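Local coordinates for protein butyryl-CoA dehydrogenase (Marinomonas mediterranea, PDB 6CXT) that is a flavoprotein of the acyl-CoA dehydrogenase family that binds flavin-adenine dinucleotide with groups from more than one subunit of its assembly, at residues Q255-Q260 / E325-S330; Y264-M269 / T274-Q279; H283-M288 / I335-A340. One frame throughout, in Å; residues are numbered along the deposited sequence. Where two conformers were deposited one is given.

Interaction 1. Residues Q255-Q260 / E325-S330; sequences QRDLNQ and EAFVQS
The hydroxyl of Ser330 reaches across to the carboxylate of Asp257, where OG donates to OD2 over 2.6 Å. The acceptor uses its anti lone pair, the one turned away from OD1, and OG also lies 3.1 Å from Asp257 CB. Ser330 can meet the acid because its OG is set anti to the backbone N (chi1 -178°), which carries it out toward the other helix. The second carboxylate oxygen, OD1, is hydrogen-bonded to the hydroxyl of Ser352, so each oxygen of this buried acid has a hydroxyl partner, which should restrain the rotation of the carboxylate. Phe327 brings the edge of its ring to the same place: CE1 stands 4.1 Å from Asp257 OD2, near the ring plane. The backbones stay close here, Asp257 CA and Ser330 CA being 6.8 Å apart. A small polar link of this kind joins two long helices, 248-267 and 313-338, inside the mainly helical C-terminal domain of the acyl-CoA dehydrogenase fold. Helix 279-306 packs alongside, touching Leu258 through Ile285 and Ser330 through Met288, while helix 351-359 lies against Phe327 and supplies Ser352.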
loop_
_atom_site.group_PDB
_atom_site.type_symbol
_atom_site.label_atom_id
_atom_site.label_comp_id
_atom_site.label_asym_id
_atom_site.label_seq_id
_atom_site.Cartn_x
_atom_site.Cartn_y
_atom_site.Cartn_z
ATOM N N GLN B 255 -20.282 -6.060 0.261
ATOM C CA GLN B 255 -21.197 -5.856 -0.920
ATOM C C GLN B 255 -22.098 -4.668 -0.629
ATOM O O GLN B 255 -22.270 -3.773 -1.475
ATOM C CB GLN B 255 -22.043 -7.114 -1.230
ATOM C CG GLN B 255 -22.891 -6.936 -2.514
ATOM C CD GLN B 255 -22.009 -6.694 -3.751
ATOM O OE1 GLN B 255 -21.204 -7.552 -4.113
ATOM N NE2 GLN B 255 -22.155 -5.534 -4.403
ATOM N N ARG B 256 -22.580 -4.584 0.613
ATOM C CA ARG B 256 -23.384 -3.445 1.047
ATOM C C ARG B 256 -22.630 -2.111 1.010
ATOM O O ARG B 256 -23.145 -1.130 0.459
ATOM C CB ARG B 256 -24.036 -3.665 2.434
ATOM C CG ARG B 256 -24.860 -2.428 2.871
ATOM C CD ARG B 256 -25.560 -2.596 4.254
ATOM N NE ARG B 256 -24.578 -2.862 5.317
ATOM C CZ ARG B 256 -24.453 -4.014 5.988
ATOM N NH1 ARG B 256 -25.273 -5.068 5.763
ATOM N NH2 ARG B 256 -23.529 -4.097 6.949
ATOM N N ASP B 257 -21.435 -2.056 1.599
ATOM C CA ASP B 257 -20.560 -0.898 1.466
ATOM C C ASP B 257 -20.408 -0.457 -0.003
ATOM O O ASP B 257 -20.525 0.732 -0.322
ATOM C CB ASP B 257 -19.124 -1.211 1.974
ATOM C CG ASP B 257 -19.010 -1.236 3.522
ATOM O OD1 ASP B 257 -19.978 -0.802 4.233
ATOM O OD2 ASP B 257 -17.903 -1.651 4.017
ATOM N N LEU B 258 -20.110 -1.407 -0.860
ATOM C CA LEU B 258 -19.868 -1.113 -2.282
ATOM C C LEU B 258 -21.130 -0.537 -2.953
ATOM O O LEU B 258 -21.055 0.479 -3.633
ATOM C CB LEU B 258 -19.402 -2.362 -2.997
ATOM C CG LEU B 258 -19.178 -2.249 -4.514
ATOM C CD1 LEU B 258 -18.115 -1.172 -4.805
ATOM C CD2 LEU B 258 -18.701 -3.603 -5.068
ATOM N N ASN B 259 -22.251 -1.205 -2.752
ATOM C CA ASN B 259 -23.570 -0.727 -3.254
ATOM C C ASN B 259 -23.879 0.658 -2.792
ATOM O O ASN B 259 -24.296 1.515 -3.604
ATOM C CB ASN B 259 -24.693 -1.672 -2.819
ATOM C CG ASN B 259 -24.648 -2.977 -3.529
ATOM O OD1 ASN B 259 -23.916 -3.158 -4.489
ATOM N ND2 ASN B 259 -25.375 -3.941 -3.010
ATOM N N GLN B 260 -23.674 0.924 -1.499
ATOM C CA GLN B 260 -23.841 2.284 -0.962
ATOM C C GLN B 260 -22.889 3.312 -1.610
ATOM O O GLN B 260 -23.313 4.413 -1.964
ATOM C CB GLN B 260 -23.684 2.351 0.581
ATOM C CG GLN B 260 -24.843 1.660 1.284
ATOM C CD GLN B 260 -24.596 1.431 2.768
ATOM O OE1 GLN B 260 -23.479 1.594 3.278
ATOM N NE2 GLN B 260 -25.629 0.986 3.449
ATOM N N GLU B 325 -8.961 -8.025 5.986
ATOM C CA GLU B 325 -8.185 -6.861 5.478
ATOM C C GLU B 325 -8.989 -6.026 4.458
ATOM O O GLU B 325 -8.957 -4.770 4.502
ATOM C CB GLU B 325 -6.781 -7.245 4.946
ATOM C CG GLU B 325 -5.897 -7.843 6.077
ATOM C CD GLU B 325 -5.469 -6.838 7.143
ATOM O OE1 GLU B 325 -5.654 -5.591 6.981
ATOM O OE2 GLU B 325 -4.893 -7.263 8.209
ATOM N N ALA B 326 -9.697 -6.717 3.571
ATOM C CA ALA B 326 -10.541 -5.989 2.603
ATOM C C ALA B 326 -11.635 -5.199 3.335
ATOM O O ALA B 326 -11.978 -4.096 2.938
ATOM C CB ALA B 326 -11.131 -6.944 1.557
ATOM N N PHE B 327 -12.142 -5.750 4.446
ATOM C CA PHE B 327 -13.225 -5.157 5.176
ATOM C C PHE B 327 -12.742 -3.878 5.859
ATOM O O PHE B 327 -13.443 -2.871 5.853
ATOM C CB PHE B 327 -13.881 -6.192 6.142
ATOM C CG PHE B 327 -15.123 -5.718 6.852
ATOM C CD1 PHE B 327 -16.010 -4.777 6.278
ATOM C CD2 PHE B 327 -15.477 -6.313 8.084
ATOM C CE1 PHE B 327 -17.207 -4.394 6.935
ATOM C CE2 PHE B 327 -16.641 -5.917 8.737
ATOM C CZ PHE B 327 -17.505 -4.956 8.168
ATOM N N VAL B 328 -11.524 -3.875 6.381
ATOM C CA VAL B 328 -10.961 -2.636 6.952
ATOM C C VAL B 328 -10.829 -1.565 5.824
ATOM O O VAL B 328 -11.213 -0.400 6.003
ATOM C CB VAL B 328 -9.544 -2.930 7.585
ATOM C CG1 VAL B 328 -8.777 -1.629 7.888
ATOM C CG2 VAL B 328 -9.719 -3.717 8.909
ATOM N N GLN B 329 -10.329 -1.962 4.670
ATOM C CA GLN B 329 -10.155 -1.001 3.581
ATOM C C GLN B 329 -11.525 -0.483 3.107
ATOM O O GLN B 329 -11.663 0.698 2.805
ATOM C CB GLN B 329 -9.383 -1.636 2.431
ATOM C CG GLN B 329 -7.961 -2.078 2.803
ATOM C CD GLN B 329 -7.306 -2.857 1.698
ATOM O OE1 GLN B 329 -7.534 -4.074 1.557
ATOM N NE2 GLN B 329 -6.475 -2.196 0.915
ATOM N N SER B 330 -12.496 -1.388 3.038
ATOM C CA SER B 330 -13.864 -1.034 2.644
ATOM C C SER B 330 -14.467 0.023 3.613
ATOM O O SER B 330 -15.055 1.037 3.193
ATOM C CB SER B 330 -14.746 -2.303 2.639
ATOM O OG SER B 330 -16.083 -1.946 2.206
#

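Interaction 2. Residues Y264-M269 / T274-Q279; sequences YANTRM and TISRFQ. With FAD (flavin-adenine dinucleotide), chain D.
Met269 and Thr274 form a non-hydrogen-bonded antiparallel pair in a short beta hairpin, and two backbone bonds tie the strand end to the helix end: Ile275 N to Arg268 O (2.9 Å) and Ser276 N to Ala265 O (3.1 Å). Ile275 sets CG1, held between its own backbone N and carbonyl carbon (chi1 58°), on Ala265 CA at 3.4 Å, and its CD1 meets Tyr264 CD2 obliquely at 4.0 Å. Thr274 lays CG2 against Asn266 O and Met269 CG. Arg268 crosses Ile275 with its CG, the chain bending at chi2 to carry its guanidinium to the FAD diphosphate, where NE gives O2A an in-plane bond of 2.6 Å and NH2 reaches O1P at 2.8 Å. Phe278 spreads one ring face over the adenine, with FAD C6A 3.5 Å above the ring centre. Asn266 and Ser276 bond instead to the C-terminal Leu380 of the third subunit. The hairpin links helix 248-267 to helix 279-306, whose Val281 and Ile285 touch Ala265; Phe278 holds the N-cap position of that second helix.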
loop_
_atom_site.group_PDB
_atom_site.type_symbol
_atom_site.label_atom_id
_atom_site.label_comp_id
_atom_site.label_asym_id
_atom_site.label_seq_id
_atom_site.Cartn_x
_atom_site.Cartn_y
_atom_site.Cartn_z
ATOM N N TYR B 264 -24.140 6.467 -3.870
ATOM C CA TYR B 264 -23.791 7.788 -3.432
ATOM C C TYR B 264 -22.957 8.530 -4.474
ATOM O O TYR B 264 -23.170 9.711 -4.719
ATOM C CB TYR B 264 -23.010 7.705 -2.095
ATOM C CG TYR B 264 -22.895 9.049 -1.437
ATOM C CD1 TYR B 264 -24.064 9.685 -0.867
ATOM C CD2 TYR B 264 -21.711 9.738 -1.450
ATOM C CE1 TYR B 264 -23.972 10.942 -0.306
ATOM C CE2 TYR B 264 -21.607 11.021 -0.866
ATOM C CZ TYR B 264 -22.773 11.594 -0.303
ATOM O OH TYR B 264 -22.724 12.815 0.307
ATOM N N ALA B 265 -21.979 7.861 -5.070
ATOM C CA ALA B 265 -21.109 8.563 -5.982
ATOM C C ALA B 265 -21.913 8.927 -7.261
ATOM O O ALA B 265 -21.510 9.823 -7.940
ATOM C CB ALA B 265 -19.893 7.709 -6.351
ATOM N N ASN B 266 -22.989 8.202 -7.553
ATOM C CA ASN B 266 -23.859 8.521 -8.738
ATOM C C ASN B 266 -24.908 9.582 -8.423
ATOM O O ASN B 266 -25.553 10.086 -9.338
ATOM C CB ASN B 266 -24.567 7.279 -9.255
ATOM C CG ASN B 266 -23.663 6.391 -10.086
ATOM O OD1 ASN B 266 -22.625 6.808 -10.542
ATOM N ND2 ASN B 266 -24.077 5.165 -10.291
ATOM N N THR B 267 -25.021 9.993 -7.171
ATOM C CA THR B 267 -26.114 10.862 -6.742
ATOM C C THR B 267 -25.515 12.138 -6.261
ATOM O O THR B 267 -25.993 13.240 -6.584
ATOM C CB THR B 267 -26.934 10.175 -5.608
ATOM O OG1 THR B 267 -27.605 9.058 -6.180
ATOM C CG2 THR B 267 -28.012 11.135 -5.040
ATOM N N ARG B 268 -24.442 12.036 -5.486
ATOM C CA ARG B 268 -23.844 13.228 -4.931
ATOM C C ARG B 268 -23.073 13.993 -5.988
ATOM O O ARG B 268 -22.215 13.436 -6.669
ATOM C CB ARG B 268 -22.909 12.890 -3.732
ATOM C CG ARG B 268 -21.921 13.988 -3.339
ATOM C CD ARG B 268 -22.671 14.988 -2.480
ATOM N NE ARG B 268 -21.845 15.930 -1.704
ATOM C CZ ARG B 268 -22.392 16.903 -0.964
ATOM N NH1 ARG B 268 -23.733 17.055 -0.955
ATOM N NH2 ARG B 268 -21.654 17.712 -0.207
ATOM N N MET B 269 -23.333 15.303 -6.059
ATOM C CA MET B 269 -22.676 16.163 -7.001
ATOM C C MET B 269 -21.827 17.179 -6.297
ATOM O O MET B 269 -22.182 17.657 -5.217
ATOM C CB MET B 269 -23.723 16.866 -7.896
ATOM C CG MET B 269 -24.404 15.898 -8.853
ATOM S SD MET B 269 -25.656 16.662 -9.887
ATOM C CE MET B 269 -24.664 17.476 -11.145
ATOM N N THR B 274 -21.558 14.485 -10.946
ATOM C CA THR B 274 -21.552 13.476 -9.887
ATOM C C THR B 274 -20.082 13.203 -9.470
ATOM O O THR B 274 -19.160 13.297 -10.289
ATOM C CB THR B 274 -22.223 12.198 -10.343
ATOM O OG1 THR B 274 -21.557 11.706 -11.532
ATOM C CG2 THR B 274 -23.690 12.526 -10.665
ATOM N N ILE B 275 -19.861 12.876 -8.201
ATOM C CA ILE B 275 -18.471 12.677 -7.735
ATOM C C ILE B 275 -17.864 11.442 -8.391
ATOM O O ILE B 275 -16.620 11.293 -8.422
ATOM C CB ILE B 275 -18.395 12.604 -6.189
ATOM C CG1 ILE B 275 -19.282 11.451 -5.639
ATOM C CG2 ILE B 275 -18.748 13.990 -5.616
ATOM C CD1 ILE B 275 -19.048 11.184 -4.123
ATOM N N SER B 276 -18.713 10.575 -8.912
ATOM C CA SER B 276 -18.293 9.411 -9.762
ATOM C C SER B 276 -17.439 9.824 -10.947
ATOM O O SER B 276 -16.730 9.006 -11.522
ATOM C CB SER B 276 -19.492 8.593 -10.266
ATOM O OG SER B 276 -20.186 9.380 -11.254
ATOM N N ARG B 277 -17.501 11.106 -11.315
ATOM C CA ARG B 277 -16.724 11.555 -12.451
ATOM C C ARG B 277 -15.276 11.878 -12.064
ATOM O O ARG B 277 -14.446 12.117 -12.932
ATOM C CB ARG B 277 -17.399 12.800 -13.069
ATOM C CG ARG B 277 -18.645 12.478 -13.888
ATOM C CD ARG B 277 -18.191 11.765 -15.166
ATOM N NE ARG B 277 -19.265 11.459 -16.103
ATOM C CZ ARG B 277 -19.863 12.326 -16.941
ATOM N NH1 ARG B 277 -19.521 13.616 -16.983
ATOM N NH2 ARG B 277 -20.826 11.875 -17.752
ATOM N N PHE B 278 -14.961 11.906 -10.766
ATOM C CA PHE B 278 -13.559 12.102 -10.378
ATOM C C PHE B 278 -12.937 10.731 -10.217
ATOM O O PHE B 278 -13.440 9.928 -9.409
ATOM C CB PHE B 278 -13.485 12.869 -9.045
ATOM C CG PHE B 278 -14.153 14.215 -9.116
ATOM C CD1 PHE B 278 -13.647 15.211 -9.958
ATOM C CD2 PHE B 278 -15.295 14.487 -8.329
ATOM C CE1 PHE B 278 -14.287 16.465 -10.036
ATOM C CE2 PHE B 278 -15.943 15.742 -8.402
ATOM C CZ PHE B 278 -15.431 16.719 -9.261
ATOM N N GLN B 279 -11.821 10.488 -10.903
ATOM C CA GLN B 279 -11.166 9.146 -10.773
ATOM C C GLN B 279 -10.639 8.887 -9.364
ATOM O O GLN B 279 -10.559 7.744 -8.970
ATOM C CB GLN B 279 -10.033 8.959 -11.813
ATOM C CG GLN B 279 -10.639 8.801 -13.188
ATOM C CD GLN B 279 -9.603 8.689 -14.286
ATOM O OE1 GLN B 279 -9.907 8.111 -15.351
ATOM N NE2 GLN B 279 -8.394 9.123 -14.031
HETATM P PA FAD D . -17.888 15.788 -0.879
HETATM O O1A FAD D . -17.230 17.101 -1.260
HETATM O O2A FAD D . -19.314 15.401 -1.230
HETATM O O5B FAD D . -16.869 14.596 -1.315
HETATM C C5B FAD D . -17.254 13.202 -1.295
HETATM C C4B FAD D . -16.086 12.454 -1.970
HETATM O O4B FAD D . -15.887 12.964 -3.313
HETATM C C3B FAD D . -14.783 12.667 -1.206
HETATM O O3B FAD D . -14.069 11.436 -1.377
HETATM C C2B FAD D . -14.074 13.752 -2.046
HETATM O O2B FAD D . -12.635 13.786 -1.870
HETATM C C1B FAD D . -14.551 13.403 -3.487
HETATM N N9A FAD D . -14.406 14.602 -4.339
HETATM C C8A FAD D . -15.160 15.734 -4.310
HETATM N N7A FAD D . -14.640 16.664 -5.186
HETATM C C5A FAD D . -13.530 16.123 -5.763
HETATM C C6A FAD D . -12.511 16.523 -6.769
HETATM N N6A FAD D . -12.523 17.770 -7.360
HETATM N N1A FAD D . -11.530 15.617 -7.063
HETATM C C2A FAD D . -11.451 14.370 -6.484
HETATM N N3A FAD D . -12.367 13.951 -5.582
HETATM C C4A FAD D . -13.391 14.757 -5.188
HETATM N N1 FAD D . -16.871 22.627 7.248
HETATM C C2 FAD D . -16.937 23.943 7.665
HETATM O O2 FAD D . -17.359 24.773 6.814
HETATM N N3 FAD D . -16.589 24.360 8.917
HETATM C C4 FAD D . -16.207 23.476 9.861
HETATM O O4 FAD D . -15.907 23.874 10.987
HETATM C C4X FAD D . -16.124 22.021 9.491
HETATM N N5 FAD D . -15.780 21.056 10.374
HETATM C C5X FAD D . -15.771 19.732 10.057
HETATM C C6 FAD D . -15.403 18.800 11.065
HETATM C C7 FAD D . -15.408 17.423 10.762
HETATM C C7M FAD D . -15.053 16.439 11.849
HETATM C C8 FAD D . -15.780 16.955 9.416
HETATM C C8M FAD D . -15.768 15.500 9.087
HETATM C C9 FAD D . -16.115 17.876 8.401
HETATM C C9A FAD D . -16.113 19.259 8.696
HETATM N N10 FAD D . -16.476 20.242 7.720
HETATM C C10 FAD D . -16.490 21.627 8.107
HETATM C "C1'" FAD D . -16.864 19.867 6.368
HETATM C "C2'" FAD D . -15.602 19.441 5.580
HETATM O "O2'" FAD D . -14.729 20.535 5.250
HETATM C "C3'" FAD D . -16.047 18.631 4.373
HETATM O "O3'" FAD D . -16.624 17.414 4.891
HETATM C "C4'" FAD D . -15.025 18.375 3.252
HETATM O "O4'" FAD D . -14.692 19.629 2.575
HETATM C "C5'" FAD D . -15.579 17.394 2.208
HETATM O "O5'" FAD D . -16.870 17.863 1.801
HETATM P P FAD D . -18.079 16.856 1.786
HETATM O O1P FAD D . -19.331 17.565 1.258
HETATM O O2P FAD D . -18.271 16.148 3.113
HETATM O O3P FAD D . -17.738 15.701 0.725
#

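Interaction 3. Residues H283-M288 / I335-A340; sequences HRIADM and IRVHGA. With FAD (flavin-adenine dinucleotide), chain D.
At the FAD-binding end of helix 313-338, Arg336 and Val337 face Arg284 and Ile285 of helix 279-306, while the backbone of the same turn holds the cofactor. The two arginines cross at about a right angle. In the conformer described, one of two modelled for Arg284, the side chain bends at chi3 and presents a guanidinium face to Arg336 CD, which stands 3.6 Å from Arg284 CZ, over the centre of the group. Arg336 runs extended from CG to NE, and the two guanidinium planes lie 30° apart, Arg284 NH1 being 3.7 Å from Arg336 NE. Beside them Ile285 CG1 meets Val337 CG2 at 4.0 Å, a small apolar contact continued by Ile262 of helix 248-267 against Ile285. Residues 335-340 hold the FAD through main-chain atoms: its ribose hydroxyl O3B donates to Arg336 O over 2.6 Å, and Ala340 N gives phosphate oxygen O2P a bond of 2.8 Å that is close to straight (167°). Between them Gly339 leaves the helix with positive phi (66°), and its lack of a side chain lets the diphosphate pass close by. The like charges have acidic partners: Arg284 NH1 forms a salt bridge with Asp333, and Arg336 NH2 one with Glu325 of the second subunit. The pairing of two cationic groups by face and methylene is therefore probably tolerated because carboxylates offset both charges, and one of these ties the helix to the neighbouring subunit.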
loop_
_atom_site.group_PDB
_atom_site.type_symbol
_atom_site.label_atom_id
_atom_site.label_comp_id
_atom_site.label_asym_id
_atom_site.label_seq_id
_atom_site.Cartn_x
_atom_site.Cartn_y
_atom_site.Cartn_z
ATOM N N HIS B 283 -12.063 5.354 -9.089
ATOM C CA HIS B 283 -11.002 4.275 -9.092
ATOM C C HIS B 283 -10.848 3.666 -7.710
ATOM O O HIS B 283 -10.602 2.469 -7.603
ATOM C CB HIS B 283 -9.702 4.807 -9.638
ATOM C CG HIS B 283 -9.776 4.981 -11.123
ATOM N ND1 HIS B 283 -8.677 4.896 -11.952
ATOM C CD2 HIS B 283 -10.855 5.128 -11.923
ATOM C CE1 HIS B 283 -9.066 5.057 -13.211
ATOM N NE2 HIS B 283 -10.388 5.163 -13.224
ATOM N N ARG B 284 -11.112 4.516 -6.738
ATOM C CA ARG B 284 -11.242 3.981 -5.323
ATOM C C ARG B 284 -12.393 2.875 -5.152
ATOM O O ARG B 284 -12.248 1.724 -4.696
ATOM C CB ARG B 284 -11.508 5.128 -4.344
ATOM C CG ARG B 284 -11.515 4.756 -2.874
ATOM C CD ARG B 284 -11.394 5.971 -1.947
ATOM N NE ARG B 284 -10.131 6.688 -1.974
ATOM C CZ ARG B 284 -8.945 6.239 -1.512
ATOM N NH1 ARG B 284 -8.818 5.078 -0.949
ATOM N NH2 ARG B 284 -7.854 6.987 -1.616
ATOM N N ILE B 285 -13.520 3.258 -5.771
ATOM C CA ILE B 285 -14.637 2.290 -5.787
ATOM C C ILE B 285 -14.315 1.049 -6.621
ATOM O O ILE B 285 -14.701 -0.102 -6.236
ATOM C CB ILE B 285 -15.967 2.982 -6.229
ATOM C CG1 ILE B 285 -16.298 4.043 -5.180
ATOM C CG2 ILE B 285 -17.140 1.977 -6.308
ATOM C CD1 ILE B 285 -17.476 4.968 -5.575
ATOM N N ALA B 286 -13.627 1.242 -7.748
ATOM C CA ALA B 286 -13.243 0.104 -8.563
ATOM C C ALA B 286 -12.393 -0.893 -7.713
ATOM O O ALA B 286 -12.606 -2.086 -7.741
ATOM C CB ALA B 286 -12.425 0.559 -9.765
ATOM N N ASP B 287 -11.479 -0.350 -6.932
ATOM C CA ASP B 287 -10.630 -1.212 -6.091
ATOM C C ASP B 287 -11.421 -1.865 -4.971
ATOM O O ASP B 287 -11.092 -2.987 -4.589
ATOM C CB ASP B 287 -9.455 -0.430 -5.501
ATOM C CG ASP B 287 -8.373 -0.094 -6.515
ATOM O OD1 ASP B 287 -8.252 -0.754 -7.584
ATOM O OD2 ASP B 287 -7.634 0.914 -6.256
ATOM N N MET B 288 -12.458 -1.213 -4.438
ATOM C CA MET B 288 -13.351 -1.913 -3.490
ATOM C C MET B 288 -13.998 -3.100 -4.205
ATOM O O MET B 288 -14.131 -4.198 -3.635
ATOM C CB MET B 288 -14.455 -0.956 -2.981
ATOM C CG MET B 288 -13.952 0.206 -2.146
ATOM S SD MET B 288 -15.281 1.420 -1.800
ATOM C CE MET B 288 -16.296 0.424 -0.709
ATOM N N ILE B 335 -16.068 5.696 4.099
ATOM C CA ILE B 335 -16.044 7.017 4.711
ATOM C C ILE B 335 -15.480 8.043 3.734
ATOM O O ILE B 335 -16.077 9.131 3.562
ATOM C CB ILE B 335 -15.280 7.001 6.073
ATOM C CG1 ILE B 335 -16.116 6.206 7.098
ATOM C CG2 ILE B 335 -14.998 8.396 6.579
ATOM C CD1 ILE B 335 -15.303 5.890 8.398
ATOM N N ARG B 336 -14.370 7.752 3.116
ATOM C CA ARG B 336 -13.806 8.667 2.174
ATOM C C ARG B 336 -14.798 9.101 1.064
ATOM O O ARG B 336 -14.888 10.229 0.761
ATOM C CB ARG B 336 -12.553 8.077 1.555
ATOM C CG ARG B 336 -11.376 7.852 2.476
ATOM C CD ARG B 336 -10.217 7.413 1.636
ATOM N NE ARG B 336 -9.042 6.917 2.311
ATOM C CZ ARG B 336 -8.080 7.663 2.806
ATOM N NH1 ARG B 336 -8.186 8.956 2.826
ATOM N NH2 ARG B 336 -7.034 7.094 3.330
ATOM N N VAL B 337 -15.518 8.149 0.528
ATOM C CA VAL B 337 -16.433 8.355 -0.598
ATOM C C VAL B 337 -17.584 9.245 -0.089
ATOM O O VAL B 337 -18.028 10.156 -0.810
ATOM C CB VAL B 337 -17.017 7.021 -1.158
ATOM C CG1 VAL B 337 -18.259 7.249 -2.070
ATOM C CG2 VAL B 337 -15.951 6.216 -1.886
ATOM N N HIS B 338 -18.051 9.001 1.134
ATOM C CA HIS B 338 -19.231 9.698 1.647
ATOM C C HIS B 338 -18.884 11.071 2.243
ATOM O O HIS B 338 -19.800 11.837 2.551
ATOM C CB HIS B 338 -19.929 8.827 2.705
ATOM C CG HIS B 338 -20.761 7.751 2.112
ATOM N ND1 HIS B 338 -20.226 6.560 1.653
ATOM C CD2 HIS B 338 -22.088 7.700 1.839
ATOM C CE1 HIS B 338 -21.201 5.803 1.175
ATOM N NE2 HIS B 338 -22.339 6.472 1.277
ATOM N N GLY B 339 -17.594 11.355 2.476
ATOM C CA GLY B 339 -17.142 12.657 3.059
ATOM C C GLY B 339 -17.633 12.836 4.499
ATOM O O GLY B 339 -17.772 11.841 5.241
ATOM N N ALA B 340 -18.006 14.071 4.902
ATOM C CA ALA B 340 -18.497 14.324 6.300
ATOM C C ALA B 340 -19.675 13.504 6.631
ATOM O O ALA B 340 -19.817 12.967 7.794
ATOM C CB ALA B 340 -18.799 15.823 6.536
HETATM P PA FAD D . -17.888 15.788 -0.879
HETATM O O1A FAD D . -17.230 17.101 -1.260
HETATM O O2A FAD D . -19.314 15.401 -1.230
HETATM O O5B FAD D . -16.869 14.596 -1.315
HETATM C C5B FAD D . -17.254 13.202 -1.295
HETATM C C4B FAD D . -16.086 12.454 -1.970
HETATM O O4B FAD D . -15.887 12.964 -3.313
HETATM C C3B FAD D . -14.783 12.667 -1.206
HETATM O O3B FAD D . -14.069 11.436 -1.377
HETATM C C2B FAD D . -14.074 13.752 -2.046
HETATM O O2B FAD D . -12.635 13.786 -1.870
HETATM C C1B FAD D . -14.551 13.403 -3.487
HETATM N N9A FAD D . -14.406 14.602 -4.339
HETATM C C8A FAD D . -15.160 15.734 -4.310
HETATM N N7A FAD D . -14.640 16.664 -5.186
HETATM C C5A FAD D . -13.530 16.123 -5.763
HETATM C C6A FAD D . -12.511 16.523 -6.769
HETATM N N6A FAD D . -12.523 17.770 -7.360
HETATM N N1A FAD D . -11.530 15.617 -7.063
HETATM C C2A FAD D . -11.451 14.370 -6.484
HETATM N N3A FAD D . -12.367 13.951 -5.582
HETATM C C4A FAD D . -13.391 14.757 -5.188
HETATM N N1 FAD D . -16.871 22.627 7.248
HETATM C C2 FAD D . -16.937 23.943 7.665
HETATM O O2 FAD D . -17.359 24.773 6.814
HETATM N N3 FAD D . -16.589 24.360 8.917
HETATM C C4 FAD D . -16.207 23.476 9.861
HETATM O O4 FAD D . -15.907 23.874 10.987
HETATM C C4X FAD D . -16.124 22.021 9.491
HETATM N N5 FAD D . -15.780 21.056 10.374
HETATM C C5X FAD D . -15.771 19.732 10.057
HETATM C C6 FAD D . -15.403 18.800 11.065
HETATM C C7 FAD D . -15.408 17.423 10.762
HETATM C C7M FAD D . -15.053 16.439 11.849
HETATM C C8 FAD D . -15.780 16.955 9.416
HETATM C C8M FAD D . -15.768 15.500 9.087
HETATM C C9 FAD D . -16.115 17.876 8.401
HETATM C C9A FAD D . -16.113 19.259 8.696
HETATM N N10 FAD D . -16.476 20.242 7.720
HETATM C C10 FAD D . -16.490 21.627 8.107
HETATM C "C1'" FAD D . -16.864 19.867 6.368
HETATM C "C2'" FAD D . -15.602 19.441 5.580
HETATM O "O2'" FAD D . -14.729 20.535 5.250
HETATM C "C3'" FAD D . -16.047 18.631 4.373
HETATM O "O3'" FAD D . -16.624 17.414 4.891
HETATM C "C4'" FAD D . -15.025 18.375 3.252
HETATM O "O4'" FAD D . -14.692 19.629 2.575
HETATM C "C5'" FAD D . -15.579 17.394 2.208
HETATM O "O5'" FAD D . -16.870 17.863 1.801
HETATM P P FAD D . -18.079 16.856 1.786
HETATM O O1P FAD D . -19.331 17.565 1.258
HETATM O O2P FAD D . -18.271 16.148 3.113
HETATM O O3P FAD D . -17.738 15.701 0.725
#

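Overall arrangement
All three contacts lie in the C-terminal helical domain and share its long helices: interactions 1 and 2 both use helix 248-267, interactions 1 and 3 helix 313-338. Interaction 1 is the buried one, a lone hydroxyl-carboxylate link nearest the chain's centre; interactions 2 and 3 are both partly buried. Interaction 3, about 9 Å from interaction 1 between centres, joins it through Leu258 packed on Ile285 and Met288. Interaction 2, farthest out, combines main-chain bonds with apolar packing and touches interaction 3 where Tyr264 stacks on His338. The outer two both meet FAD, interaction 2 by side chains at diphosphate and adenine, interaction 3 by backbone atoms, and both also face the third subunit.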